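Acyl-coenzyme A oxidase 3 (Yarrowia lipolytica, PDB 5YS9) catalyses the FAD-dependent oxidation of acyl-CoA to (2E)-enoyl-CoA, passing electrons to oxygen to give hydrogen peroxide in peroxisomal fatty acid beta-oxidation. Local coordinates at residues Val316-Tyr327 and Cys419-Cys430. Sequence-based numbering, arbitrary orientation.
With FAD (flavin-adenine dinucleotide), chain D.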
loop_
_atom_site.group_PDB
_atom_site.type_symbol
_atom_site.label_atom_id
_atom_site.label_comp_id
_atom_site.label_asym_id
_atom_site.label_seq_id
_atom_site.Cartn_x
_atom_site.Cartn_y
_atom_site.Cartn_z
ATOM N N VAL A 316 7.862 -11.113 8.519
ATOM C CA VAL A 316 7.536 -10.778 7.137
ATOM C C VAL A 316 8.505 -9.752 6.567
ATOM O O VAL A 316 8.969 -9.918 5.462
ATOM C CB VAL A 316 6.063 -10.317 6.958
ATOM C CG1 VAL A 316 5.743 -9.910 5.504
ATOM C CG2 VAL A 316 5.161 -11.454 7.337
ATOM N N SER A 317 8.762 -8.678 7.293
ATOM C CA SER A 317 9.589 -7.604 6.773
ATOM C C SER A 317 10.978 -8.038 6.293
ATOM O O SER A 317 11.429 -7.558 5.254
ATOM C CB SER A 317 9.749 -6.483 7.804
ATOM O OG SER A 317 8.531 -5.799 7.971
ATOM N N GLN A 318 11.634 -8.905 7.065
ATOM C CA GLN A 318 12.980 -9.380 6.768
ATOM C C GLN A 318 13.110 -10.025 5.370
ATOM O O GLN A 318 14.181 -9.987 4.717
ATOM C CB GLN A 318 13.440 -10.369 7.843
ATOM C CG GLN A 318 12.559 -11.608 7.957
ATOM C CD GLN A 318 13.080 -12.679 8.910
ATOM O OE1 GLN A 318 14.168 -12.604 9.425
ATOM N NE2 GLN A 318 12.284 -13.691 9.114
ATOM N N ARG A 319 12.022 -10.625 4.919
ATOM C CA ARG A 319 11.991 -11.301 3.631
ATOM C C ARG A 319 12.124 -10.253 2.524
ATOM O O ARG A 319 12.980 -10.364 1.648
ATOM C CB ARG A 319 10.688 -12.072 3.510
ATOM C CG ARG A 319 10.572 -13.024 2.326
ATOM C CD ARG A 319 9.121 -13.512 2.163
ATOM N NE ARG A 319 8.800 -13.797 0.762
ATOM C CZ ARG A 319 7.583 -14.015 0.274
ATOM N NH1 ARG A 319 6.506 -13.966 1.049
ATOM N NH2 ARG A 319 7.459 -14.260 -1.029
ATOM N N PHE A 320 11.228 -9.294 2.531
ATOM C CA PHE A 320 11.198 -8.254 1.526
ATOM C C PHE A 320 12.351 -7.274 1.532
ATOM O O PHE A 320 12.830 -6.871 0.496
ATOM C CB PHE A 320 9.807 -7.650 1.458
ATOM C CG PHE A 320 8.786 -8.671 1.103
ATOM C CD1 PHE A 320 8.650 -9.082 -0.197
ATOM C CD2 PHE A 320 8.064 -9.308 2.074
ATOM C CE1 PHE A 320 7.756 -10.059 -0.531
ATOM C CE2 PHE A 320 7.174 -10.293 1.750
ATOM C CZ PHE A 320 7.021 -10.671 0.444
ATOM N N ILE A 321 12.796 -6.910 2.715
ATOM C CA ILE A 321 13.980 -6.104 2.841
ATOM C C ILE A 321 15.179 -6.865 2.312
ATOM O O ILE A 321 16.057 -6.282 1.723
ATOM C CB ILE A 321 14.188 -5.554 4.264
ATOM C CG1 ILE A 321 15.121 -4.361 4.231
ATOM C CG2 ILE A 321 14.777 -6.594 5.184
ATOM C CD1 ILE A 321 14.575 -3.155 3.526
ATOM N N THR A 322 15.228 -8.163 2.556
ATOM C CA THR A 322 16.264 -8.973 1.953
ATOM C C THR A 322 16.166 -9.058 0.437
ATOM O O THR A 322 17.151 -8.900 -0.246
ATOM C CB THR A 322 16.340 -10.378 2.562
ATOM O OG1 THR A 322 16.564 -10.277 3.957
ATOM C CG2 THR A 322 17.467 -11.137 1.975
ATOM N N ILE A 323 14.971 -9.260 -0.092
ATOM C CA ILE A 323 14.769 -9.240 -1.570
ATOM C C ILE A 323 15.274 -7.926 -2.183
ATOM O O ILE A 323 16.107 -7.944 -3.144
ATOM C CB ILE A 323 13.298 -9.494 -1.957
ATOM C CG1 ILE A 323 12.947 -10.960 -1.675
ATOM C CG2 ILE A 323 13.038 -9.148 -3.425
ATOM C CD1 ILE A 323 11.446 -11.173 -1.552
ATOM N N ALA A 324 14.809 -6.803 -1.624
ATOM C CA ALA A 324 15.157 -5.470 -2.211
ATOM C C ALA A 324 16.623 -5.163 -2.148
ATOM O O ALA A 324 17.147 -4.611 -3.109
ATOM C CB ALA A 324 14.391 -4.342 -1.562
ATOM N N LEU A 325 17.270 -5.518 -1.030
ATOM C CA LEU A 325 18.703 -5.226 -0.818
ATOM C C LEU A 325 19.643 -6.050 -1.695
ATOM O O LEU A 325 20.632 -5.527 -2.215
ATOM C CB LEU A 325 19.080 -5.371 0.661
ATOM C CG LEU A 325 18.617 -4.169 1.497
ATOM C CD1 LEU A 325 18.804 -4.345 2.997
ATOM C CD2 LEU A 325 19.300 -2.881 1.042
ATOM N N ARG A 326 19.344 -7.332 -1.845
ATOM C CA ARG A 326 20.119 -8.189 -2.742
ATOM C C ARG A 326 19.978 -7.742 -4.175
ATOM O O ARG A 326 20.995 -7.610 -4.877
ATOM C CB ARG A 326 19.710 -9.658 -2.621
ATOM C CG ARG A 326 20.266 -10.308 -1.381
ATOM C CD ARG A 326 19.717 -11.703 -1.232
ATOM N NE ARG A 326 20.121 -12.203 0.070
ATOM C CZ ARG A 326 19.848 -13.407 0.583
ATOM N NH1 ARG A 326 19.101 -14.280 -0.075
ATOM N NH2 ARG A 326 20.307 -13.701 1.807
ATOM N N TYR A 327 18.736 -7.494 -4.612
ATOM C CA TYR A 327 18.517 -6.821 -5.899
ATOM C C TYR A 327 19.347 -5.563 -6.007
ATOM O O TYR A 327 20.085 -5.373 -6.958
ATOM C CB TYR A 327 17.059 -6.429 -6.108
ATOM C CG TYR A 327 16.760 -5.908 -7.492
ATOM C CD1 TYR A 327 16.932 -6.713 -8.603
ATOM C CD2 TYR A 327 16.293 -4.646 -7.685
ATOM C CE1 TYR A 327 16.698 -6.248 -9.874
ATOM C CE2 TYR A 327 16.054 -4.167 -8.954
ATOM C CZ TYR A 327 16.249 -4.983 -10.056
ATOM O OH TYR A 327 15.962 -4.528 -11.334
ATOM N N CYS A 419 5.379 -2.716 8.640
ATOM C CA CYS A 419 5.582 -3.883 7.821
ATOM C C CYS A 419 4.926 -3.694 6.435
ATOM O O CYS A 419 5.525 -4.025 5.415
ATOM C CB CYS A 419 5.104 -5.194 8.518
ATOM S SG CYS A 419 5.261 -6.700 7.478
ATOM N N ALA A 420 3.710 -3.153 6.421
ATOM C CA ALA A 420 3.029 -2.824 5.176
ATOM C C ALA A 420 3.858 -1.864 4.362
ATOM O O ALA A 420 4.052 -2.074 3.184
ATOM C CB ALA A 420 1.618 -2.276 5.429
ATOM N N ASN A 421 4.373 -0.817 4.989
ATOM C CA ASN A 421 5.105 0.191 4.231
ATOM C C ASN A 421 6.379 -0.394 3.614
ATOM O O ASN A 421 6.811 0.061 2.563
ATOM C CB ASN A 421 5.466 1.387 5.123
ATOM C CG ASN A 421 4.251 2.090 5.679
ATOM O OD1 ASN A 421 3.185 2.072 5.067
ATOM N ND2 ASN A 421 4.408 2.722 6.847
ATOM N N ILE A 422 6.998 -1.344 4.319
ATOM C CA ILE A 422 8.265 -1.933 3.912
ATOM C C ILE A 422 8.046 -2.836 2.702
ATOM O O ILE A 422 8.794 -2.786 1.712
ATOM C CB ILE A 422 8.919 -2.758 5.057
ATOM C CG1 ILE A 422 9.462 -1.831 6.162
ATOM C CG2 ILE A 422 10.048 -3.651 4.505
ATOM C CD1 ILE A 422 10.000 -2.570 7.380
ATOM N N ILE A 423 7.025 -3.675 2.800
ATOM C CA ILE A 423 6.621 -4.490 1.660
ATOM C C ILE A 423 6.428 -3.553 0.455
ATOM O O ILE A 423 7.016 -3.791 -0.616
ATOM C CB ILE A 423 5.341 -5.302 1.922
ATOM C CG1 ILE A 423 5.553 -6.349 3.039
ATOM C CG2 ILE A 423 4.911 -6.049 0.661
ATOM C CD1 ILE A 423 4.251 -6.853 3.666
ATOM N N ASP A 424 5.677 -2.470 0.657
ATOM C CA ASP A 424 5.357 -1.576 -0.418
ATOM C C ASP A 424 6.581 -0.866 -0.963
ATOM O O ASP A 424 6.756 -0.796 -2.161
ATOM C CB ASP A 424 4.331 -0.532 0.010
ATOM C CG ASP A 424 3.737 0.181 -1.179
ATOM O OD1 ASP A 424 2.981 -0.467 -1.894
ATOM O OD2 ASP A 424 4.046 1.349 -1.429
ATOM N N GLN A 425 7.402 -0.324 -0.073
ATOM C CA GLN A 425 8.663 0.356 -0.434
ATOM C C GLN A 425 9.676 -0.556 -1.089
ATOM O O GLN A 425 10.292 -0.162 -2.056
ATOM C CB GLN A 425 9.323 0.957 0.812
ATOM C CG GLN A 425 8.700 2.264 1.266
ATOM C CD GLN A 425 9.070 3.416 0.368
ATOM O OE1 GLN A 425 8.275 4.319 0.182
ATOM N NE2 GLN A 425 10.296 3.398 -0.193
ATOM N N CYS A 426 9.824 -1.756 -0.566
ATOM C CA CYS A 426 10.751 -2.707 -1.126
ATOM C C CYS A 426 10.335 -3.046 -2.536
ATOM O O CYS A 426 11.169 -3.252 -3.394
ATOM C CB CYS A 426 10.874 -3.947 -0.255
ATOM S SG CYS A 426 11.923 -3.696 1.179
ATOM N N ARG A 427 9.038 -3.107 -2.774
ATOM C CA ARG A 427 8.567 -3.370 -4.109
ATOM C C ARG A 427 8.957 -2.259 -5.063
ATOM O O ARG A 427 9.425 -2.518 -6.150
ATOM C CB ARG A 427 7.055 -3.582 -4.121
ATOM C CG ARG A 427 6.415 -3.477 -5.494
ATOM C CD ARG A 427 4.909 -3.545 -5.445
ATOM N NE ARG A 427 4.265 -2.356 -4.910
ATOM C CZ ARG A 427 4.334 -1.149 -5.440
ATOM N NH1 ARG A 427 3.710 -0.146 -4.876
ATOM N NH2 ARG A 427 5.023 -0.937 -6.529
ATOM N N GLN A 428 8.784 -1.022 -4.642
ATOM C CA GLN A 428 9.095 0.100 -5.501
ATOM C C GLN A 428 10.573 0.139 -5.801
ATOM O O GLN A 428 10.985 0.426 -6.904
ATOM C CB GLN A 428 8.624 1.398 -4.879
ATOM C CG GLN A 428 7.182 1.705 -5.195
ATOM C CD GLN A 428 6.615 2.790 -4.327
ATOM O OE1 GLN A 428 6.533 3.935 -4.728
ATOM N NE2 GLN A 428 6.221 2.433 -3.137
ATOM N N ALA A 429 11.362 -0.166 -4.788
ATOM C CA ALA A 429 12.822 -0.250 -4.905
ATOM C C ALA A 429 13.343 -1.264 -5.928
ATOM O O ALA A 429 14.501 -1.193 -6.290
ATOM C CB ALA A 429 13.464 -0.518 -3.550
ATOM N N CYS A 430 12.512 -2.213 -6.347
ATOM C CA CYS A 430 12.876 -3.175 -7.376
ATOM C C CYS A 430 12.241 -2.797 -8.719
ATOM O O CYS A 430 12.153 -3.651 -9.637
ATOM C CB CYS A 430 12.405 -4.556 -6.947
ATOM S SG CYS A 430 13.202 -5.142 -5.474
HETATM P PA FAD D . 15.123 0.807 -12.734
HETATM O O1A FAD D . 15.113 1.917 -13.713
HETATM O O2A FAD D . 16.308 -0.066 -12.586
HETATM O O5B FAD D . 14.833 1.319 -11.272
HETATM C C5B FAD D . 14.725 0.326 -10.264
HETATM C C4B FAD D . 14.820 0.997 -8.920
HETATM O O4B FAD D . 16.087 1.633 -8.817
HETATM C C3B FAD D . 13.769 2.076 -8.855
HETATM O O3B FAD D . 13.130 2.054 -7.594
HETATM C C2B FAD D . 14.532 3.359 -8.964
HETATM O O2B FAD D . 13.911 4.358 -8.164
HETATM C C1B FAD D . 15.919 2.996 -8.484
HETATM N N9A FAD D . 16.821 3.833 -9.275
HETATM C C8A FAD D . 17.120 3.655 -10.565
HETATM N N7A FAD D . 17.952 4.623 -10.987
HETATM C C5A FAD D . 18.184 5.448 -9.960
HETATM C C6A FAD D . 18.967 6.674 -9.728
HETATM N N6A FAD D . 19.702 7.239 -10.701
HETATM N N1A FAD D . 18.924 7.209 -8.503
HETATM C C2A FAD D . 18.201 6.661 -7.522
HETATM N N3A FAD D . 17.467 5.556 -7.656
HETATM C C4A FAD D . 17.423 4.922 -8.833
HETATM N N1 FAD D . 7.796 -1.024 -20.958
HETATM C C2 FAD D . 7.561 -0.942 -22.275
HETATM O O2 FAD D . 8.454 -0.523 -23.000
HETATM N N3 FAD D . 6.405 -1.276 -22.830
HETATM C C4 FAD D . 5.397 -1.724 -22.115
HETATM O O4 FAD D . 4.347 -2.028 -22.660
HETATM C C4X FAD D . 5.562 -1.852 -20.666
HETATM N N5 FAD D . 4.577 -2.298 -19.886
HETATM C C5X FAD D . 4.758 -2.416 -18.569
HETATM C C6 FAD D . 3.721 -2.903 -17.804
HETATM C C7 FAD D . 3.882 -3.037 -16.448
HETATM C C7M FAD D . 2.751 -3.553 -15.619
HETATM C C8 FAD D . 5.168 -2.665 -15.826
HETATM C C8M FAD D . 5.354 -2.805 -14.351
HETATM C C9 FAD D . 6.202 -2.174 -16.589
HETATM C C9A FAD D . 6.047 -2.042 -17.949
HETATM N N10 FAD D . 7.092 -1.548 -18.745
HETATM C C10 FAD D . 6.863 -1.462 -20.113
HETATM C "C1'" FAD D . 8.396 -1.174 -18.197
HETATM C "C2'" FAD D . 8.384 0.040 -17.265
HETATM O "O2'" FAD D . 8.373 1.243 -18.024
HETATM C "C3'" FAD D . 9.599 0.014 -16.336
HETATM O "O3'" FAD D . 9.304 -0.865 -15.272
HETATM C "C4'" FAD D . 9.974 1.351 -15.717
HETATM O "O4'" FAD D . 9.804 2.367 -16.695
HETATM C "C5'" FAD D . 11.435 1.415 -15.300
HETATM O "O5'" FAD D . 11.746 0.753 -14.085
HETATM P P FAD D . 12.886 -0.360 -14.059
HETATM O O1P FAD D . 12.283 -1.680 -13.766
HETATM O O2P FAD D . 13.696 -0.203 -15.283
HETATM O O3P FAD D . 13.781 -0.056 -12.786
HETATM O O HOH W 1 16.480 -2.308 -4.852
#
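The sulfur of Cys426 sinks into the surface of the facing helix between Phe320, Ile321 and Ala324, a worked example of how small residues let two helices run close. Its SG lies 3.6 Å from Ile321 CA and 3.7 Å from Ala324 CB, while Ile321 CD1 bends round to touch the same sulfur. With no bulky side chain between them, the backbones of Ala324 and Cys426 come to 5.3 Å, CA to CA, and the axes of the two segments run nearly parallel, at 16° and 8.9 Å. Toward the N-terminal ends branched side chains join in: Ile422 CD1 abuts Ser317, whose hydroxyl bonds back to Ser313 O, and Ile423 reaches Val316 with CD1 and Phe320 CD2 with CG1. With chi1 at 177°, Cys419 swings its SG away from its backbone N and against Val316 CB.

At the other end the chain turns out of the helix and Cys430 SG fits between Ala324 CA and the Tyr327 ring, 4.7 Å from its centroid in an oblique sulfur-aromatic contact. Tyr327 OH is hydrogen-bonded to His433. A serine in place of Tyr327 would probably leave a gap beside Cys430 and His433 without this partner. A water bridges the two segments here, donating to Ala324 O and, at 2.7 Å, to Ala429 O. Next door, Gln428 O accepts a hydrogen bond from FAD O3B. The arrangement is typical of the C-alpha1 helical bundle of acyl-CoA oxidases, the counterpart of the C-terminal helical domain of acyl-CoA dehydrogenases, here with one of two near-parallel helices leading to the FAD pocket.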